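Local atomic coordinates of putative Ribokinase II (Escherichia coli O6, PDB entry 3IQ0), a protein that probably phosphorylates a sugar such as ribose, as an ATP- and magnesium-binding member of the pfkB (ribokinase) carbohydrate kinase family. Residues L188-E198 with F217-K228. Numbering follows the deposited sequence.
With ATP (adenosine-5'-triphosphate), chain G.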
ATOM      1  N   LEU B 188      14.628 -26.729  -1.629  1.00 33.84           N
ATOM      2  CA  LEU B 188      15.260 -27.411  -2.753  1.00 36.15           C
ATOM      3  C   LEU B 188      15.516 -28.888  -2.475  1.00 37.07           C
ATOM      4  O   LEU B 188      15.360 -29.729  -3.362  1.00 37.75           O
ATOM      5  CB  LEU B 188      16.581 -26.723  -3.116  1.00 36.52           C
ATOM      6  CG  LEU B 188      17.359 -27.351  -4.281  1.00 37.34           C
ATOM      7  CD1 LEU B 188      16.452 -27.436  -5.497  1.00 36.87           C
ATOM      8  CD2 LEU B 188      18.607 -26.532  -4.591  1.00 37.36           C
ATOM      9  N   GLU B 189      15.906 -29.205  -1.244  1.00 38.54           N
ATOM     10  CA  GLU B 189      16.200 -30.585  -0.863  1.00 39.53           C
ATOM     11  C   GLU B 189      14.945 -31.462  -0.825  1.00 38.34           C
ATOM     12  O   GLU B 189      15.035 -32.689  -0.835  1.00 37.41           O
ATOM     13  CB  GLU B 189      16.896 -30.609   0.502  1.00 42.92           C
ATOM     14  CG  GLU B 189      18.077 -29.655   0.627  1.00 46.07           C
ATOM     15  CD  GLU B 189      19.167 -29.907  -0.403  1.00 48.59           C
ATOM     16  OE1 GLU B 189      19.751 -31.011  -0.397  1.00 49.97           O
ATOM     17  OE2 GLU B 189      19.438 -28.998  -1.220  1.00 49.82           O
ATOM     18  N   LEU B 190      13.778 -30.828  -0.788  1.00 36.93           N
ATOM     19  CA  LEU B 190      12.512 -31.552  -0.749  1.00 34.47           C
ATOM     20  C   LEU B 190      11.770 -31.414  -2.070  1.00 32.82           C
ATOM     21  O   LEU B 190      10.623 -31.852  -2.199  1.00 31.55           O
ATOM     22  CB  LEU B 190      11.631 -31.010   0.372  1.00 36.84           C
ATOM     23  CG  LEU B 190      12.195 -31.078   1.789  1.00 39.04           C
ATOM     24  CD1 LEU B 190      11.270 -30.328   2.732  1.00 39.02           C
ATOM     25  CD2 LEU B 190      12.349 -32.530   2.215  1.00 38.87           C
ATOM     26  N   THR B 191      12.433 -30.808  -3.050  1.00 29.11           N
ATOM     27  CA  THR B 191      11.848 -30.583  -4.366  1.00 26.63           C
ATOM     28  C   THR B 191      12.013 -31.752  -5.327  1.00 26.22           C
ATOM     29  O   THR B 191      13.071 -32.379  -5.393  1.00 26.81           O
ATOM     30  CB  THR B 191      12.464 -29.332  -5.018  1.00 25.46           C
ATOM     31  OG1 THR B 191      12.083 -28.180  -4.261  1.00 23.27           O
ATOM     32  CG2 THR B 191      11.993 -29.186  -6.469  1.00 24.14           C
ATOM     33  N   ASP B 192      10.959 -32.029  -6.087  1.00 24.73           N
ATOM     34  CA  ASP B 192      10.987 -33.109  -7.065  1.00 24.75           C
ATOM     35  C   ASP B 192      11.133 -32.509  -8.454  1.00 24.55           C
ATOM     36  O   ASP B 192      11.794 -33.078  -9.325  1.00 25.67           O
ATOM     37  CB  ASP B 192       9.693 -33.923  -6.987  1.00 26.19           C
ATOM     38  CG  ASP B 192       9.468 -34.533  -5.613  1.00 32.08           C
ATOM     39  OD1 ASP B 192      10.273 -35.393  -5.210  1.00 33.61           O
ATOM     40  OD2 ASP B 192       8.490 -34.144  -4.936  1.00 30.56           O
ATOM     41  N   ILE B 193      10.517 -31.343  -8.641  1.00 24.36           N
ATOM     42  CA  ILE B 193      10.529 -30.630  -9.915  1.00 22.93           C
ATOM     43  C   ILE B 193      11.048 -29.214  -9.691  1.00 22.91           C
ATOM     44  O   ILE B 193      10.390 -28.400  -9.047  1.00 21.49           O
ATOM     45  CB  ILE B 193       9.088 -30.566 -10.514  1.00 23.95           C
ATOM     46  CG1 ILE B 193       8.551 -31.989 -10.700  1.00 23.06           C
ATOM     47  CG2 ILE B 193       9.087 -29.813 -11.848  1.00 24.36           C
ATOM     48  CD1 ILE B 193       7.112 -32.041 -11.173  1.00 24.71           C
ATOM     49  N   TYR B 194      12.234 -28.935 -10.220  1.00 23.20           N
ATOM     50  CA  TYR B 194      12.866 -27.627 -10.077  1.00 23.75           C
ATOM     51  C   TYR B 194      12.713 -26.842 -11.378  1.00 23.68           C
ATOM     52  O   TYR B 194      13.079 -27.333 -12.446  1.00 23.83           O
ATOM     53  CB  TYR B 194      14.350 -27.820  -9.748  1.00 23.75           C
ATOM     54  CG  TYR B 194      15.035 -26.589  -9.206  1.00 23.72           C
ATOM     55  CD1 TYR B 194      14.403 -25.776  -8.261  1.00 23.54           C
ATOM     56  CD2 TYR B 194      16.323 -26.247  -9.615  1.00 23.19           C
ATOM     57  CE1 TYR B 194      15.034 -24.652  -7.738  1.00 26.26           C
ATOM     58  CE2 TYR B 194      16.966 -25.119  -9.099  1.00 24.97           C
ATOM     59  CZ  TYR B 194      16.312 -24.329  -8.164  1.00 24.43           C
ATOM     60  OH  TYR B 194      16.917 -23.202  -7.669  1.00 25.63           O
HETATM   61  N   MSE B 195      12.184 -25.623 -11.297  1.00 23.84           N
HETATM   62  CA  MSE B 195      11.970 -24.820 -12.500  1.00 24.98           C
HETATM   63  C   MSE B 195      12.610 -23.426 -12.467  1.00 26.87           C
HETATM   64  O   MSE B 195      11.925 -22.403 -12.504  1.00 24.75           O
HETATM   65  CB  MSE B 195      10.464 -24.706 -12.765  1.00 27.92           C
HETATM   66  CG  MSE B 195       9.763 -26.058 -12.846  1.00 32.99           C
HETATM   67 SE   MSE B 195       7.852 -25.912 -13.160  1.00 40.79          SE
HETATM   68  CE  MSE B 195       7.285 -25.751 -11.361  1.00 36.13           C
ATOM     69  N   PRO B 196      13.947 -23.372 -12.417  1.00 28.02           N
ATOM     70  CA  PRO B 196      14.638 -22.084 -12.380  1.00 27.72           C
ATOM     71  C   PRO B 196      14.715 -21.444 -13.752  1.00 28.43           C
ATOM     72  O   PRO B 196      14.651 -22.131 -14.769  1.00 28.55           O
ATOM     73  CB  PRO B 196      16.022 -22.466 -11.879  1.00 29.49           C
ATOM     74  CG  PRO B 196      16.247 -23.754 -12.598  1.00 28.47           C
ATOM     75  CD  PRO B 196      14.918 -24.481 -12.402  1.00 26.19           C
ATOM     76  N   SER B 197      14.842 -20.125 -13.784  1.00 27.83           N
ATOM     77  CA  SER B 197      14.996 -19.446 -15.055  1.00 29.45           C
ATOM     78  C   SER B 197      16.497 -19.494 -15.322  1.00 30.02           C
ATOM     79  O   SER B 197      17.286 -19.758 -14.416  1.00 29.34           O
ATOM     80  CB  SER B 197      14.529 -17.997 -14.961  1.00 29.24           C
ATOM     81  OG  SER B 197      15.280 -17.279 -14.007  1.00 31.42           O
ATOM     82  N   GLU B 198      16.887 -19.247 -16.565  1.00 31.81           N
ATOM     83  CA  GLU B 198      18.290 -19.272 -16.958  1.00 34.30           C
ATOM     84  C   GLU B 198      19.178 -18.514 -15.975  1.00 34.09           C
ATOM     85  O   GLU B 198      20.243 -18.998 -15.581  1.00 35.04           O
ATOM     86  CB  GLU B 198      18.423 -18.671 -18.360  1.00 36.02           C
ATOM     87  CG  GLU B 198      19.684 -19.040 -19.104  1.00 40.14           C
ATOM     88  CD  GLU B 198      19.581 -18.713 -20.583  1.00 43.05           C
ATOM     89  OE1 GLU B 198      19.347 -17.530 -20.917  1.00 47.49           O
ATOM     90  OE2 GLU B 198      19.730 -19.637 -21.413  1.00 44.42           O
ATOM     91  N   PHE B 217      21.640 -30.898  -8.901  1.00 31.13           N
ATOM     92  CA  PHE B 217      20.259 -30.944  -8.418  1.00 30.01           C
ATOM     93  C   PHE B 217      19.712 -32.356  -8.574  1.00 28.54           C
ATOM     94  O   PHE B 217      19.054 -32.877  -7.681  1.00 27.88           O
ATOM     95  CB  PHE B 217      19.382 -29.982  -9.221  1.00 28.97           C
ATOM     96  CG  PHE B 217      19.806 -28.543  -9.136  1.00 28.56           C
ATOM     97  CD1 PHE B 217      19.786 -27.736 -10.273  1.00 26.74           C
ATOM     98  CD2 PHE B 217      20.196 -27.983  -7.923  1.00 28.02           C
ATOM     99  CE1 PHE B 217      20.148 -26.392 -10.195  1.00 26.92           C
ATOM    100  CE2 PHE B 217      20.559 -26.641  -7.839  1.00 26.09           C
ATOM    101  CZ  PHE B 217      20.533 -25.847  -8.979  1.00 23.68           C
ATOM    102  N   LEU B 218      19.990 -32.961  -9.723  1.00 29.19           N
ATOM    103  CA  LEU B 218      19.529 -34.310 -10.005  1.00 31.58           C
ATOM    104  C   LEU B 218      20.198 -35.321  -9.074  1.00 33.36           C
ATOM    105  O   LEU B 218      19.559 -36.265  -8.602  1.00 32.72           O
ATOM    106  CB  LEU B 218      19.812 -34.668 -11.467  1.00 30.55           C
ATOM    107  CG  LEU B 218      19.110 -33.812 -12.528  1.00 32.54           C
ATOM    108  CD1 LEU B 218      19.591 -34.207 -13.920  1.00 31.44           C
ATOM    109  CD2 LEU B 218      17.599 -33.992 -12.411  1.00 32.48           C
ATOM    110  N   GLU B 219      21.488 -35.138  -8.815  1.00 35.16           N
ATOM    111  CA  GLU B 219      22.188 -36.054  -7.922  1.00 36.96           C
ATOM    112  C   GLU B 219      21.592 -35.952  -6.525  1.00 36.80           C
ATOM    113  O   GLU B 219      21.406 -36.962  -5.845  1.00 36.92           O
ATOM    114  CB  GLU B 219      23.687 -35.733  -7.870  1.00 39.96           C
ATOM    115  CG  GLU B 219      24.328 -36.027  -6.513  1.00 45.69           C
ATOM    116  CD  GLU B 219      25.739 -36.567  -6.618  1.00 48.49           C
ATOM    117  OE1 GLU B 219      26.536 -36.018  -7.405  1.00 50.71           O
ATOM    118  OE2 GLU B 219      26.055 -37.549  -5.913  1.00 50.74           O
ATOM    119  N   GLU B 220      21.285 -34.729  -6.106  1.00 35.93           N
ATOM    120  CA  GLU B 220      20.726 -34.495  -4.784  1.00 37.09           C
ATOM    121  C   GLU B 220      19.344 -35.111  -4.589  1.00 36.98           C
ATOM    122  O   GLU B 220      18.967 -35.454  -3.470  1.00 37.79           O
ATOM    123  CB  GLU B 220      20.684 -32.995  -4.502  1.00 39.53           C
ATOM    124  CG  GLU B 220      20.067 -32.624  -3.170  1.00 44.69           C
ATOM    125  CD  GLU B 220      18.551 -32.705  -3.184  1.00 49.40           C
ATOM    126  OE1 GLU B 220      17.920 -31.988  -3.998  1.00 49.57           O
ATOM    127  OE2 GLU B 220      17.995 -33.485  -2.376  1.00 49.76           O
ATOM    128  N   GLY B 221      18.584 -35.259  -5.668  1.00 35.91           N
ATOM    129  CA  GLY B 221      17.264 -35.852  -5.525  1.00 34.48           C
ATOM    130  C   GLY B 221      16.199 -35.293  -6.446  1.00 33.40           C
ATOM    131  O   GLY B 221      15.156 -35.917  -6.640  1.00 30.75           O
ATOM    132  N   VAL B 222      16.444 -34.111  -7.000  1.00 32.56           N
ATOM    133  CA  VAL B 222      15.485 -33.505  -7.909  1.00 30.83           C
ATOM    134  C   VAL B 222      15.356 -34.422  -9.117  1.00 31.73           C
ATOM    135  O   VAL B 222      16.355 -34.815  -9.720  1.00 31.90           O
ATOM    136  CB  VAL B 222      15.955 -32.103  -8.360  1.00 31.81           C
ATOM    137  CG1 VAL B 222      14.959 -31.509  -9.347  1.00 29.24           C
ATOM    138  CG2 VAL B 222      16.098 -31.196  -7.150  1.00 28.22           C
ATOM    139  N   LYS B 223      14.126 -34.773  -9.460  1.00 30.43           N
ATOM    140  CA  LYS B 223      13.887 -35.665 -10.581  1.00 31.10           C
ATOM    141  C   LYS B 223      13.855 -34.951 -11.924  1.00 29.37           C
ATOM    142  O   LYS B 223      14.302 -35.495 -12.933  1.00 28.62           O
ATOM    143  CB  LYS B 223      12.578 -36.427 -10.358  1.00 33.96           C
ATOM    144  CG  LYS B 223      12.589 -37.281  -9.096  1.00 36.67           C
ATOM    145  CD  LYS B 223      11.245 -37.942  -8.832  1.00 39.99           C
ATOM    146  CE  LYS B 223      11.275 -38.746  -7.536  1.00 40.47           C
ATOM    147  NZ  LYS B 223      11.666 -37.910  -6.359  1.00 42.31           N
ATOM    148  N   GLU B 224      13.324 -33.732 -11.934  1.00 27.41           N
ATOM    149  CA  GLU B 224      13.223 -32.957 -13.163  1.00 26.26           C
ATOM    150  C   GLU B 224      13.606 -31.509 -12.952  1.00 25.34           C
ATOM    151  O   GLU B 224      13.222 -30.885 -11.968  1.00 24.95           O
ATOM    152  CB  GLU B 224      11.797 -33.021 -13.711  1.00 28.10           C
ATOM    153  CG  GLU B 224      11.375 -34.404 -14.175  1.00 30.53           C
ATOM    154  CD  GLU B 224       9.888 -34.501 -14.443  1.00 29.99           C
ATOM    155  OE1 GLU B 224       9.104 -34.407 -13.484  1.00 32.23           O
ATOM    156  OE2 GLU B 224       9.500 -34.669 -15.612  1.00 35.11           O
ATOM    157  N   VAL B 225      14.376 -30.985 -13.893  1.00 25.56           N
ATOM    158  CA  VAL B 225      14.807 -29.599 -13.857  1.00 25.43           C
ATOM    159  C   VAL B 225      14.380 -28.981 -15.178  1.00 25.24           C
ATOM    160  O   VAL B 225      14.864 -29.380 -16.244  1.00 26.65           O
ATOM    161  CB  VAL B 225      16.339 -29.487 -13.721  1.00 25.97           C
ATOM    162  CG1 VAL B 225      16.766 -28.020 -13.739  1.00 24.48           C
ATOM    163  CG2 VAL B 225      16.785 -30.160 -12.434  1.00 25.68           C
ATOM    164  N   ILE B 226      13.441 -28.044 -15.112  1.00 24.86           N
ATOM    165  CA  ILE B 226      12.965 -27.371 -16.313  1.00 25.03           C
ATOM    166  C   ILE B 226      13.518 -25.952 -16.318  1.00 26.33           C
ATOM    167  O   ILE B 226      13.138 -25.126 -15.487  1.00 25.06           O
ATOM    168  CB  ILE B 226      11.418 -27.313 -16.376  1.00 23.97           C
ATOM    169  CG1 ILE B 226      10.834 -28.715 -16.537  1.00 23.94           C
ATOM    170  CG2 ILE B 226      10.981 -26.472 -17.556  1.00 22.10           C
ATOM    171  CD1 ILE B 226      10.815 -29.535 -15.276  1.00 26.30           C
ATOM    172  N   VAL B 227      14.425 -25.673 -17.251  1.00 27.23           N
ATOM    173  CA  VAL B 227      15.028 -24.349 -17.332  1.00 28.11           C
ATOM    174  C   VAL B 227      14.374 -23.455 -18.367  1.00 27.76           C
ATOM    175  O   VAL B 227      14.306 -23.790 -19.552  1.00 29.47           O
ATOM    176  CB  VAL B 227      16.535 -24.434 -17.638  1.00 28.63           C
ATOM    177  CG1 VAL B 227      17.100 -23.041 -17.860  1.00 30.42           C
ATOM    178  CG2 VAL B 227      17.256 -25.106 -16.477  1.00 31.09           C
ATOM    179  N   LYS B 228      13.889 -22.314 -17.896  1.00 28.62           N
ATOM    180  CA  LYS B 228      13.243 -21.319 -18.742  1.00 29.14           C
ATOM    181  C   LYS B 228      14.327 -20.379 -19.265  1.00 28.55           C
ATOM    182  O   LYS B 228      15.148 -19.885 -18.495  1.00 26.28           O
ATOM    183  CB  LYS B 228      12.206 -20.554 -17.916  1.00 30.54           C
ATOM    184  CG  LYS B 228      11.017 -21.411 -17.512  1.00 29.54           C
ATOM    185  CD  LYS B 228      10.293 -20.840 -16.310  1.00 31.50           C
ATOM    186  CE  LYS B 228      11.132 -20.979 -15.055  1.00 30.65           C
ATOM    187  NZ  LYS B 228      10.450 -20.414 -13.863  1.00 32.45           N
TER
HETATM  188  PG  ATP G 900       9.781 -14.837 -13.678  1.00 50.14           P
HETATM  189  O1G ATP G 900       8.739 -13.834 -14.095  1.00 52.97           O
HETATM  190  O2G ATP G 900      10.716 -14.281 -12.635  1.00 52.60           O
HETATM  191  O3G ATP G 900       9.120 -16.107 -13.142  1.00 52.98           O
HETATM  192  PB  ATP G 900      11.258 -16.481 -15.641  1.00 39.35           P
HETATM  193  O1B ATP G 900      12.677 -16.207 -16.037  1.00 43.71           O
HETATM  194  O2B ATP G 900      10.930 -17.590 -14.702  1.00 41.35           O
HETATM  195  O3B ATP G 900      10.610 -15.143 -15.022  1.00 46.78           O
HETATM  196  PA  ATP G 900      10.902 -16.153 -18.458  1.00 40.29           P
HETATM  197  O1A ATP G 900      10.671 -14.663 -18.574  1.00 42.56           O
HETATM  198  O2A ATP G 900      12.236 -16.733 -18.738  1.00 39.57           O
HETATM  199  O3A ATP G 900      10.432 -16.645 -16.978  1.00 39.90           O
HETATM  200  O5' ATP G 900       9.736 -17.366 -19.115  1.00 39.15           O
HETATM  201  C5' ATP G 900       8.642 -18.144 -19.304  1.00 38.44           C
HETATM  202  C4' ATP G 900       8.917 -19.003 -20.513  1.00 38.69           C
HETATM  203  O4' ATP G 900       8.091 -18.185 -21.351  1.00 37.29           O
HETATM  204  C3' ATP G 900      10.266 -18.922 -21.310  1.00 38.21           C
HETATM  205  O3' ATP G 900      11.214 -19.927 -20.992  1.00 38.22           O
HETATM  206  C2' ATP G 900       9.790 -18.921 -22.697  1.00 37.62           C
HETATM  207  O2' ATP G 900       9.546 -20.259 -23.150  1.00 35.18           O
HETATM  208  C1' ATP G 900       8.561 -18.064 -22.675  1.00 37.14           C
HETATM  209  N9  ATP G 900       8.898 -16.613 -22.975  1.00 35.16           N
HETATM  210  C8  ATP G 900       9.189 -15.570 -22.103  1.00 35.76           C
HETATM  211  N7  ATP G 900       9.437 -14.422 -22.751  1.00 35.73           N
HETATM  212  C5  ATP G 900       9.308 -14.675 -24.053  1.00 34.91           C
HETATM  213  C6  ATP G 900       9.441 -13.914 -25.342  1.00 35.33           C
HETATM  214  N6  ATP G 900       9.749 -12.618 -25.297  1.00 35.20           N
HETATM  215  N1  ATP G 900       9.218 -14.582 -26.566  1.00 35.14           N
HETATM  216  C2  ATP G 900       8.892 -15.938 -26.659  1.00 34.36           C
HETATM  217  N3  ATP G 900       8.761 -16.699 -25.495  1.00 33.63           N
HETATM  218  C4  ATP G 900       8.961 -16.133 -24.214  1.00 34.55           C
HETATM  219  O   HOH W   1      15.473 -32.503  -4.132  1.00 35.05           O
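Phe217, in the last turn of helix 210-220, receives the edge of the Tyr194 ring on one face: Tyr194 CE2 lies 3.6 Å from Phe217 CE1, and the planes meet at 69° in a T-shaped stack. With CG anti to the backbone N (chi1 -164°), the Tyr194 ring presents its CD2/CE2 edge to Phe217, between Leu188 CD1 over the centre of one face and Pro196 CD near the rim of the other. Glu220 folds back at chi2 and runs its carboxylate along the end of helix 178-189. There a water lies between Thr191 O and Glu220 OE1, within hydrogen-bonding distance of each, while Glu189 OE1 sits only 3.6 Å from Glu220 OE2, a pairing of like charges that would tend to raise the proton affinity of one of them. Gly221, with positive phi, ends the helix and turns the chain toward the sheet. Val222 then places CG1 3.8 Å from Tyr194 CB. Lys223 reaches alongside Asp192, its NZ meeting Asp192 OD1 from the anti side, tilted out of the carboxylate plane, in a salt bridge, whereas OD2 is taken by the backbone N of Ile164. Asp192 O accepts from both Lys223 N and Glu224 N. Strand 193-194, helix 210-220 and strand 224-228 form a beta-alpha-beta crossover of the large ribokinase-type sheet, the two strands parallel and adjacent. Their ladder continues through Tyr194 N to Glu224 O (2.8 Å) and Ile226 N to Tyr194 O. On the face shared by Ile193 and Glu224, Ile226 CD1 packs on Ile193 CG2 at 3.8 Å. Past strand 193-194, Lys228 N binds Pro196 O and Glu198 N binds Lys228 O. The Lys228 side chain, bent at chi3 (-70°), pairs with Asp167 in a salt bridge and brings NZ to Met195 O (2.8 Å) and to the beta-phosphate oxygen ATP O2B (3.0 Å).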